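Local atomic coordinates of trehalose-6-phosphate phosphatase (Candida albicans, PDB entry 5DXF), a protein that belongs, in its N-terminal part, to glycosyltransferase family 20 and folds as two Rossmann-like halves in the manner of the GT-B clan. Residues A[225-230]-A[517-522]; A[318-323]-A[414-419]; A[322-327]-A[422-427]. All blocks are in the same frame, centred on the assembly; numbering follows the deposited sequence.

Contact 1: residues A[225-230]-A[517-522]; sequences GFFLHV and STFICD
Phe227 and Phe519 make a T-shaped (edge-to-face) pair that joins the end of strand 223-227 to helix 512-526. The ring planes stand at 90° and the centroids are 5.6 Å apart. Phe227 presents its edge: CD2 lies 4.0 Å from Phe519 CE1, over one face of the Phe519 ring and displaced toward the rim. In both residues CG is anti to the backbone N (chi1 -164° for Phe227 and -167° for Phe519), and in both this turns the ring into the gap between strand and helix. Another rim atom of Phe227, CD1, sits over the centre of the His229 imidazole, 4.0 Å above its plane.

The backbone contributes one van der Waals contact, Phe519 CZ coming 4.0 Å from Phe226 O in an oblique approach. Phe519 CE2 passes Gly225 CA at 4.7 Å, where the absence of a side chain leaves room for the ring against the strand. No hydrogen bond crosses; the attraction is aromatic and dispersive, within a buried interface.

Two tryptophans extend the cluster: Trp202 stacks with Phe519, and Trp515, one turn earlier on the helix, meets Phe227 edge-to-face. The CA–CB bond of Phe226 points away from the helix, and its side chain touches Ile203 and Ile257. Strand 223-227 lies between strands 200-204 and 256-259 of the first Rossmann-like sheet, while helix 512-526, the last of the chain, packs on one face of that sheet.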
loop_
_atom_site.group_PDB
_atom_site.type_symbol
_atom_site.label_atom_id
_atom_site.label_comp_id
_atom_site.label_asym_id
_atom_site.label_seq_id
_atom_site.Cartn_x
_atom_site.Cartn_y
_atom_site.Cartn_z
ATOM N N GLY A 225 6.961 12.442 -13.610
ATOM C CA GLY A 225 5.821 11.568 -13.420
ATOM C C GLY A 225 5.429 11.464 -11.959
ATOM O O GLY A 225 6.282 11.350 -11.092
ATOM N N PHE A 226 4.136 11.525 -11.680
ATOM C CA PHE A 226 3.676 11.344 -10.320
ATOM C C PHE A 226 2.736 10.160 -10.188
ATOM O O PHE A 226 1.802 10.003 -10.954
ATOM C CB PHE A 226 3.025 12.617 -9.792
ATOM C CG PHE A 226 2.662 12.541 -8.344
ATOM C CD1 PHE A 226 3.511 13.037 -7.384
ATOM C CD2 PHE A 226 1.482 11.950 -7.945
ATOM C CE1 PHE A 226 3.187 12.958 -6.049
ATOM C CE2 PHE A 226 1.151 11.865 -6.618
ATOM C CZ PHE A 226 2.006 12.372 -5.670
ATOM N N PHE A 227 2.997 9.320 -9.202
ATOM C CA PHE A 227 2.110 8.214 -8.916
ATOM C C PHE A 227 1.527 8.285 -7.510
ATOM O O PHE A 227 2.233 8.505 -6.546
ATOM C CB PHE A 227 2.810 6.884 -9.122
ATOM C CG PHE A 227 1.871 5.738 -9.216
ATOM C CD1 PHE A 227 1.439 5.099 -8.089
ATOM C CD2 PHE A 227 1.402 5.322 -10.431
ATOM C CE1 PHE A 227 0.557 4.049 -8.168
ATOM C CE2 PHE A 227 0.525 4.269 -10.525
ATOM C CZ PHE A 227 0.102 3.630 -9.388
ATOM N N LEU A 228 0.224 8.093 -7.413
ATOM C CA LEU A 228 -0.458 8.107 -6.128
ATOM C C LEU A 228 -0.787 6.681 -5.709
ATOM O O LEU A 228 -1.555 5.996 -6.380
ATOM C CB LEU A 228 -1.730 8.952 -6.201
ATOM C CG LEU A 228 -2.347 9.333 -4.857
ATOM C CD1 LEU A 228 -1.458 10.341 -4.146
ATOM C CD2 LEU A 228 -3.754 9.879 -5.036
ATOM N N HIS A 229 -0.197 6.228 -4.607
ATOM C CA HIS A 229 -0.426 4.865 -4.128
ATOM C C HIS A 229 -1.736 4.787 -3.357
ATOM O O HIS A 229 -2.418 3.761 -3.365
ATOM C CB HIS A 229 0.734 4.389 -3.245
ATOM C CG HIS A 229 2.027 4.220 -3.975
ATOM N ND1 HIS A 229 2.493 2.988 -4.387
ATOM C CD2 HIS A 229 2.963 5.122 -4.354
ATOM C CE1 HIS A 229 3.654 3.141 -4.993
ATOM N NE2 HIS A 229 3.963 4.426 -4.987
ATOM N N VAL A 230 -2.074 5.880 -2.686
ATOM C CA VAL A 230 -3.317 5.969 -1.931
ATOM C C VAL A 230 -4.483 6.360 -2.841
ATOM O O VAL A 230 -4.256 6.845 -3.952
ATOM C CB VAL A 230 -3.184 6.994 -0.776
ATOM C CG1 VAL A 230 -2.299 6.428 0.315
ATOM C CG2 VAL A 230 -2.630 8.320 -1.287
ATOM N N SER A 517 8.410 -0.717 -15.373
ATOM C CA SER A 517 8.877 -0.448 -16.725
ATOM C C SER A 517 7.847 0.246 -17.614
ATOM O O SER A 517 8.147 1.228 -18.263
ATOM C CB SER A 517 9.323 -1.762 -17.369
ATOM O OG SER A 517 9.339 -1.684 -18.778
ATOM N N THR A 518 6.625 -0.256 -17.587
ATOM C CA THR A 518 5.491 0.323 -18.301
ATOM C C THR A 518 5.269 1.788 -17.937
ATOM O O THR A 518 5.057 2.619 -18.819
ATOM C CB THR A 518 4.185 -0.454 -18.024
ATOM O OG1 THR A 518 4.398 -1.854 -18.247
ATOM C CG2 THR A 518 3.066 0.040 -18.930
ATOM N N PHE A 519 5.335 2.111 -16.646
ATOM C CA PHE A 519 5.067 3.480 -16.234
ATOM C C PHE A 519 6.149 4.437 -16.724
ATOM O O PHE A 519 5.830 5.539 -17.183
ATOM C CB PHE A 519 4.915 3.592 -14.717
ATOM C CG PHE A 519 4.329 4.900 -14.282
ATOM C CD1 PHE A 519 2.989 5.179 -14.503
ATOM C CD2 PHE A 519 5.120 5.867 -13.689
ATOM C CE1 PHE A 519 2.445 6.390 -14.123
ATOM C CE2 PHE A 519 4.582 7.079 -13.302
ATOM C CZ PHE A 519 3.243 7.342 -13.521
ATOM N N ILE A 520 7.413 4.029 -16.636
ATOM C CA ILE A 520 8.504 4.867 -17.126
ATOM C C ILE A 520 8.293 5.116 -18.621
ATOM O O ILE A 520 8.385 6.257 -19.105
ATOM C CB ILE A 520 9.897 4.222 -16.858
ATOM C CG1 ILE A 520 10.228 4.273 -15.362
ATOM C CG2 ILE A 520 10.979 4.942 -17.631
ATOM C CD1 ILE A 520 11.046 3.094 -14.845
ATOM N N CYS A 521 7.955 4.042 -19.334
ATOM C CA CYS A 521 7.656 4.133 -20.757
ATOM C C CYS A 521 6.493 5.100 -21.024
ATOM O O CYS A 521 6.514 5.812 -22.019
ATOM C CB CYS A 521 7.355 2.747 -21.337
ATOM S SG CYS A 521 8.834 1.815 -21.862
ATOM N N ASP A 522 5.506 5.154 -20.129
ATOM C CA ASP A 522 4.361 6.051 -20.313
ATOM C C ASP A 522 4.755 7.518 -20.089
ATOM O O ASP A 522 4.373 8.406 -20.872
ATOM C CB ASP A 522 3.215 5.652 -19.380
ATOM C CG ASP A 522 2.657 4.270 -19.693
ATOM O OD1 ASP A 522 2.824 3.791 -20.834
ATOM O OD2 ASP A 522 2.048 3.660 -18.790
#

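Contact 2: residues A[318-323]-A[414-419]; sequences EEKVQA and AKEEYL
Lys320 and Glu416 form a salt bridge between helices 317-327 and 415-424, two neighbouring helices of the second Rossmann-like half of this GT-B fold. Lys320 NZ is 3.2 Å from Glu416 OE1, and the hydrogen bond within the pair is weak. The glutamate reaches it by folding back on itself, its chain bent at chi2 (83°), while the lysine bends near its tip; the ammonium therefore also lies against the aliphatic part of its partner, with NZ 3.5 Å from Glu416 CB.

The second carboxylate, that of Glu417, is engaged at the start of its own helix. Its OE1 accepts the backbone N-H of Ala414, N to O 2.8 Å with an N-H...O angle of 162°, and is met on the anti side, 17° out of the carboxylate plane. With Ala414 at the N-cap, this resembles the glutamate half of a capping box; Ala414 has no polar side chain to supply the reciprocal bond. Both glutamates stand in the first turn of helix 415-424, where the helix dipole would probably favour their negative charge. Glu417 OE2 is 5.4 Å from Lys320 NZ, not in contact, though the opposite charges may still attract weakly.

On the other helix, Gln322 NE2 donates to the syn lone pair of Glu318 OE1 at 3.2 Å, one turn back. The other oxygen of Glu318 is bridged to Arg423, a second ionic tie between the helices.

Packing across the two segments comes mainly from the lysine shaft, which runs obliquely past Glu416 and Glu417 and also touches Ala420. Val321 also touches Ala420 and Val424. Lys320 CD approaches Glu416 O to 3.9 Å, and Lys320 CE lies at the same distance, 3.9 Å, from Glu417 CG.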
loop_
_atom_site.group_PDB
_atom_site.type_symbol
_atom_site.label_atom_id
_atom_site.label_comp_id
_atom_site.label_asym_id
_atom_site.label_seq_id
_atom_site.Cartn_x
_atom_site.Cartn_y
_atom_site.Cartn_z
ATOM N N GLU A 318 9.504 -23.903 4.694
ATOM C CA GLU A 318 8.903 -25.234 4.695
ATOM C C GLU A 318 8.723 -25.813 6.101
ATOM O O GLU A 318 7.654 -26.341 6.430
ATOM C CB GLU A 318 9.742 -26.194 3.846
ATOM C CG GLU A 318 9.062 -26.639 2.559
ATOM C CD GLU A 318 7.783 -27.416 2.813
ATOM O OE1 GLU A 318 7.656 -28.027 3.895
ATOM O OE2 GLU A 318 6.902 -27.414 1.928
ATOM N N GLU A 319 9.743 -25.685 6.942
ATOM C CA GLU A 319 9.657 -26.215 8.294
ATOM C C GLU A 319 8.561 -25.526 9.056
ATOM O O GLU A 319 7.794 -26.154 9.771
ATOM C CB GLU A 319 10.960 -26.025 9.060
ATOM C CG GLU A 319 12.147 -25.593 8.230
ATOM C CD GLU A 319 13.409 -25.477 9.053
ATOM O OE1 GLU A 319 14.496 -25.321 8.454
ATOM O OE2 GLU A 319 13.314 -25.543 10.298
ATOM N N LYS A 320 8.488 -24.214 8.901
ATOM C CA LYS A 320 7.457 -23.441 9.567
ATOM C C LYS A 320 6.068 -23.826 9.098
ATOM O O LYS A 320 5.166 -23.978 9.899
ATOM C CB LYS A 320 7.706 -21.963 9.343
ATOM C CG LYS A 320 9.164 -21.582 9.462
ATOM C CD LYS A 320 9.348 -20.084 9.361
ATOM C CE LYS A 320 10.272 -19.577 10.440
ATOM N NZ LYS A 320 11.390 -18.797 9.856
ATOM N N VAL A 321 5.914 -24.016 7.799
ATOM C CA VAL A 321 4.635 -24.407 7.221
ATOM C C VAL A 321 4.178 -25.756 7.762
ATOM O O VAL A 321 3.012 -25.924 8.123
ATOM C CB VAL A 321 4.702 -24.473 5.681
ATOM C CG1 VAL A 321 3.438 -25.105 5.118
ATOM C CG2 VAL A 321 4.920 -23.083 5.093
ATOM N N GLN A 322 5.099 -26.711 7.828
ATOM C CA GLN A 322 4.757 -28.041 8.320
ATOM C C GLN A 322 4.506 -28.021 9.825
ATOM O O GLN A 322 3.700 -28.798 10.345
ATOM C CB GLN A 322 5.864 -29.042 7.977
ATOM C CG GLN A 322 5.343 -30.354 7.417
ATOM C CD GLN A 322 4.507 -30.160 6.166
ATOM O OE1 GLN A 322 3.349 -30.576 6.107
ATOM N NE2 GLN A 322 5.092 -29.526 5.156
ATOM N N ALA A 323 5.196 -27.121 10.517
ATOM C CA ALA A 323 5.035 -26.971 11.958
ATOM C C ALA A 323 3.670 -26.380 12.295
ATOM O O ALA A 323 2.999 -26.830 13.219
ATOM C CB ALA A 323 6.142 -26.101 12.530
ATOM N N ALA A 414 8.321 -12.320 11.321
ATOM C CA ALA A 414 9.367 -12.505 10.330
ATOM C C ALA A 414 8.780 -12.738 8.946
ATOM O O ALA A 414 7.660 -13.233 8.801
ATOM C CB ALA A 414 10.272 -13.659 10.720
ATOM N N LYS A 415 9.567 -12.431 7.928
ATOM C CA LYS A 415 9.141 -12.565 6.549
ATOM C C LYS A 415 8.816 -14.002 6.225
ATOM O O LYS A 415 7.850 -14.287 5.538
ATOM C CB LYS A 415 10.251 -12.086 5.626
ATOM C CG LYS A 415 11.043 -10.913 6.174
ATOM C CD LYS A 415 11.983 -11.333 7.290
ATOM C CE LYS A 415 12.198 -10.213 8.291
ATOM N NZ LYS A 415 13.631 -10.065 8.657
ATOM N N GLU A 416 9.641 -14.907 6.725
ATOM C CA GLU A 416 9.434 -16.335 6.525
ATOM C C GLU A 416 8.236 -16.835 7.328
ATOM O O GLU A 416 7.510 -17.722 6.881
ATOM C CB GLU A 416 10.693 -17.117 6.910
ATOM C CG GLU A 416 12.001 -16.364 6.699
ATOM C CD GLU A 416 12.333 -15.431 7.850
ATOM O OE1 GLU A 416 12.181 -15.847 9.019
ATOM O OE2 GLU A 416 12.734 -14.280 7.585
ATOM N N GLU A 417 8.034 -16.269 8.513
ATOM C CA GLU A 417 6.868 -16.605 9.321
ATOM C C GLU A 417 5.591 -16.144 8.627
ATOM O O GLU A 417 4.574 -16.838 8.644
ATOM C CB GLU A 417 6.973 -15.976 10.711
ATOM C CG GLU A 417 7.860 -16.743 11.678
ATOM C CD GLU A 417 8.229 -15.920 12.897
ATOM O OE1 GLU A 417 8.128 -14.678 12.823
ATOM O OE2 GLU A 417 8.613 -16.513 13.926
ATOM N N TYR A 418 5.663 -14.968 8.012
ATOM C CA TYR A 418 4.534 -14.391 7.291
ATOM C C TYR A 418 4.168 -15.230 6.076
ATOM O O TYR A 418 3.002 -15.596 5.890
ATOM C CB TYR A 418 4.857 -12.958 6.870
ATOM C CG TYR A 418 3.820 -12.323 5.971
ATOM C CD1 TYR A 418 2.550 -12.025 6.444
ATOM C CD2 TYR A 418 4.116 -12.009 4.650
ATOM C CE1 TYR A 418 1.601 -11.442 5.628
ATOM C CE2 TYR A 418 3.173 -11.423 3.826
ATOM C CZ TYR A 418 1.919 -11.142 4.322
ATOM O OH TYR A 418 0.976 -10.561 3.510
ATOM N N LEU A 419 5.166 -15.536 5.252
ATOM C CA LEU A 419 4.950 -16.364 4.068
ATOM C C LEU A 419 4.456 -17.757 4.437
ATOM O O LEU A 419 3.590 -18.313 3.757
ATOM C CB LEU A 419 6.233 -16.471 3.250
ATOM C CG LEU A 419 6.731 -15.144 2.681
ATOM C CD1 LEU A 419 7.865 -15.382 1.705
ATOM C CD2 LEU A 419 5.593 -14.393 2.013
#

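Contact 3: residues A[322-327]-A[422-427]; sequences QALKQV and LRVADL
Val424 packs against Leu324 and Lys325, joining the last turns of helices 317-327 and 415-424. The close side is the one facing Leu324. There Val424 CG2 meets two carbons of the leucine, lying 3.8 Å from Leu324 CD1 and 3.8 Å from Leu324 CB, while Val424 CG1 is 4.2 Å from that same CB. Placing CG1 anti to the backbone N (chi1 -166°) spreads the two methyls along the opposing helix: CG2 falls to Leu324 and CG1 to Lys325. The backbones are close here, with CA of Lys325 and CA of Val424 6.6 Å apart. Val321 and Leu333 also touch Val424, making the valine a buried link between the two helices and strand 332-339.

The Lys325 side is looser and exposed. Val424 CG1 lies 4.1 Å from Lys325 CG and equally far from Lys325 N, so only the start of the lysine chain and its backbone take part. Beyond the contact the chain bends at chi4. Asp426 is hydrogen-bonded through OD2 to Leu333 N, and Arg423 NH1 to the carbonyl of Ala310.

Asp426 and Arg423 are thus held by partners beyond the interface, and no hydrogen bond crosses it. What joins the two segments is aliphatic van der Waals contact, which lacks directionality and relies on the fit of the valine methyls against the leucine and the lysine base.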
loop_
_atom_site.group_PDB
_atom_site.type_symbol
_atom_site.label_atom_id
_atom_site.label_comp_id
_atom_site.label_asym_id
_atom_site.label_seq_id
_atom_site.Cartn_x
_atom_site.Cartn_y
_atom_site.Cartn_z
ATOM N N GLN A 322 5.099 -26.711 7.828
ATOM C CA GLN A 322 4.757 -28.041 8.320
ATOM C C GLN A 322 4.506 -28.021 9.825
ATOM O O GLN A 322 3.700 -28.798 10.345
ATOM C CB GLN A 322 5.864 -29.042 7.977
ATOM C CG GLN A 322 5.343 -30.354 7.417
ATOM C CD GLN A 322 4.507 -30.160 6.166
ATOM O OE1 GLN A 322 3.349 -30.576 6.107
ATOM N NE2 GLN A 322 5.092 -29.526 5.156
ATOM N N ALA A 323 5.196 -27.121 10.517
ATOM C CA ALA A 323 5.035 -26.971 11.958
ATOM C C ALA A 323 3.670 -26.380 12.295
ATOM O O ALA A 323 2.999 -26.830 13.219
ATOM C CB ALA A 323 6.142 -26.101 12.530
ATOM N N LEU A 324 3.277 -25.362 11.536
ATOM C CA LEU A 324 1.963 -24.744 11.664
ATOM C C LEU A 324 0.872 -25.737 11.286
ATOM O O LEU A 324 -0.183 -25.786 11.917
ATOM C CB LEU A 324 1.877 -23.493 10.786
ATOM C CG LEU A 324 2.694 -22.282 11.240
ATOM C CD1 LEU A 324 2.851 -21.287 10.101
ATOM C CD2 LEU A 324 2.036 -21.620 12.440
ATOM N N LYS A 325 1.139 -26.525 10.247
ATOM C CA LYS A 325 0.273 -27.634 9.868
ATOM C C LYS A 325 0.115 -28.602 11.033
ATOM O O LYS A 325 -0.946 -29.197 11.219
ATOM C CB LYS A 325 0.837 -28.365 8.648
ATOM C CG LYS A 325 0.207 -27.960 7.326
ATOM C CD LYS A 325 1.192 -28.115 6.182
ATOM C CE LYS A 325 0.474 -28.330 4.865
ATOM N NZ LYS A 325 -0.237 -29.637 4.848
ATOM N N GLN A 326 1.178 -28.752 11.817
ATOM C CA GLN A 326 1.164 -29.658 12.959
ATOM C C GLN A 326 0.353 -29.088 14.120
ATOM O O GLN A 326 -0.410 -29.809 14.765
ATOM C CB GLN A 326 2.596 -29.964 13.404
ATOM C CG GLN A 326 2.816 -31.409 13.815
ATOM C CD GLN A 326 2.330 -32.395 12.766
ATOM O OE1 GLN A 326 2.506 -32.186 11.565
ATOM N NE2 GLN A 326 1.712 -33.478 13.221
ATOM N N VAL A 327 0.521 -27.794 14.376
ATOM C CA VAL A 327 -0.201 -27.117 15.448
ATOM C C VAL A 327 -1.704 -27.107 15.193
ATOM O O VAL A 327 -2.499 -27.445 16.071
ATOM C CB VAL A 327 0.284 -25.660 15.619
ATOM C CG1 VAL A 327 -0.451 -24.985 16.766
ATOM C CG2 VAL A 327 1.784 -25.620 15.848
ATOM N N LEU A 422 0.816 -17.407 5.156
ATOM C CA LEU A 422 0.036 -17.346 3.924
ATOM C C LEU A 422 -0.104 -18.722 3.273
ATOM O O LEU A 422 -1.183 -19.077 2.799
ATOM C CB LEU A 422 0.660 -16.362 2.935
ATOM C CG LEU A 422 0.601 -14.888 3.344
ATOM C CD1 LEU A 422 1.168 -14.001 2.248
ATOM C CD2 LEU A 422 -0.823 -14.476 3.692
ATOM N N ARG A 423 0.976 -19.499 3.258
ATOM C CA ARG A 423 0.941 -20.826 2.647
ATOM C C ARG A 423 0.046 -21.818 3.402
ATOM O O ARG A 423 -0.690 -22.579 2.776
ATOM C CB ARG A 423 2.359 -21.393 2.523
ATOM C CG ARG A 423 3.084 -20.988 1.245
ATOM C CD ARG A 423 4.413 -21.712 1.107
ATOM N NE ARG A 423 4.238 -23.160 1.056
ATOM C CZ ARG A 423 5.223 -24.042 1.179
ATOM N NH1 ARG A 423 6.470 -23.628 1.366
ATOM N NH2 ARG A 423 4.962 -25.340 1.122
ATOM N N VAL A 424 0.095 -21.813 4.733
ATOM C CA VAL A 424 -0.712 -22.755 5.512
ATOM C C VAL A 424 -2.190 -22.358 5.491
ATOM O O VAL A 424 -3.064 -23.155 5.833
ATOM C CB VAL A 424 -0.238 -22.847 6.991
ATOM C CG1 VAL A 424 -0.854 -24.060 7.698
ATOM C CG2 VAL A 424 1.281 -22.915 7.073
ATOM N N ALA A 425 -2.469 -21.128 5.076
ATOM C CA ALA A 425 -3.833 -20.607 5.098
ATOM C C ALA A 425 -4.804 -21.420 4.241
ATOM O O ALA A 425 -4.509 -21.755 3.092
ATOM C CB ALA A 425 -3.841 -19.162 4.649
ATOM N N ASP A 426 -5.951 -21.756 4.813
ATOM C CA ASP A 426 -7.027 -22.366 4.071
ATOM C C ASP A 426 -7.960 -21.292 3.521
ATOM O O ASP A 426 -8.802 -21.556 2.682
ATOM C CB ASP A 426 -7.795 -23.344 4.960
ATOM C CG ASP A 426 -6.923 -24.479 5.477
ATOM O OD1 ASP A 426 -6.522 -25.354 4.679
ATOM O OD2 ASP A 426 -6.645 -24.499 6.689
ATOM N N LEU A 427 -7.799 -20.074 4.018
ATOM C CA LEU A 427 -8.593 -18.942 3.566
ATOM C C LEU A 427 -7.831 -17.635 3.683
ATOM O O LEU A 427 -6.993 -17.476 4.546
ATOM C CB LEU A 427 -9.878 -18.844 4.379
ATOM C CG LEU A 427 -11.125 -18.300 3.697
ATOM C CD1 LEU A 427 -12.042 -17.651 4.704
ATOM C CD2 LEU A 427 -10.792 -17.320 2.597
#

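How the contacts relate
Contact 1 is buried and aromatic, contact 2 lies at the surface and is ionic, and contact 3 falls between them as a partly buried aliphatic seam. Contacts 2 and 3 join the same helices, 317-327 and 415-424, with centres about 8 Å apart; they share Gln322 and Ala323 and are tied by the salt bridge from Glu318 to Arg423. Across the segments, contact 2 is mainly charged and contact 3 mainly aliphatic. Contact 1 belongs to the other half of the fold, its centre about 33 Å from that of contact 2, and in sequence it encloses both others: the chain builds the second half before helix 512-526 returns to the first.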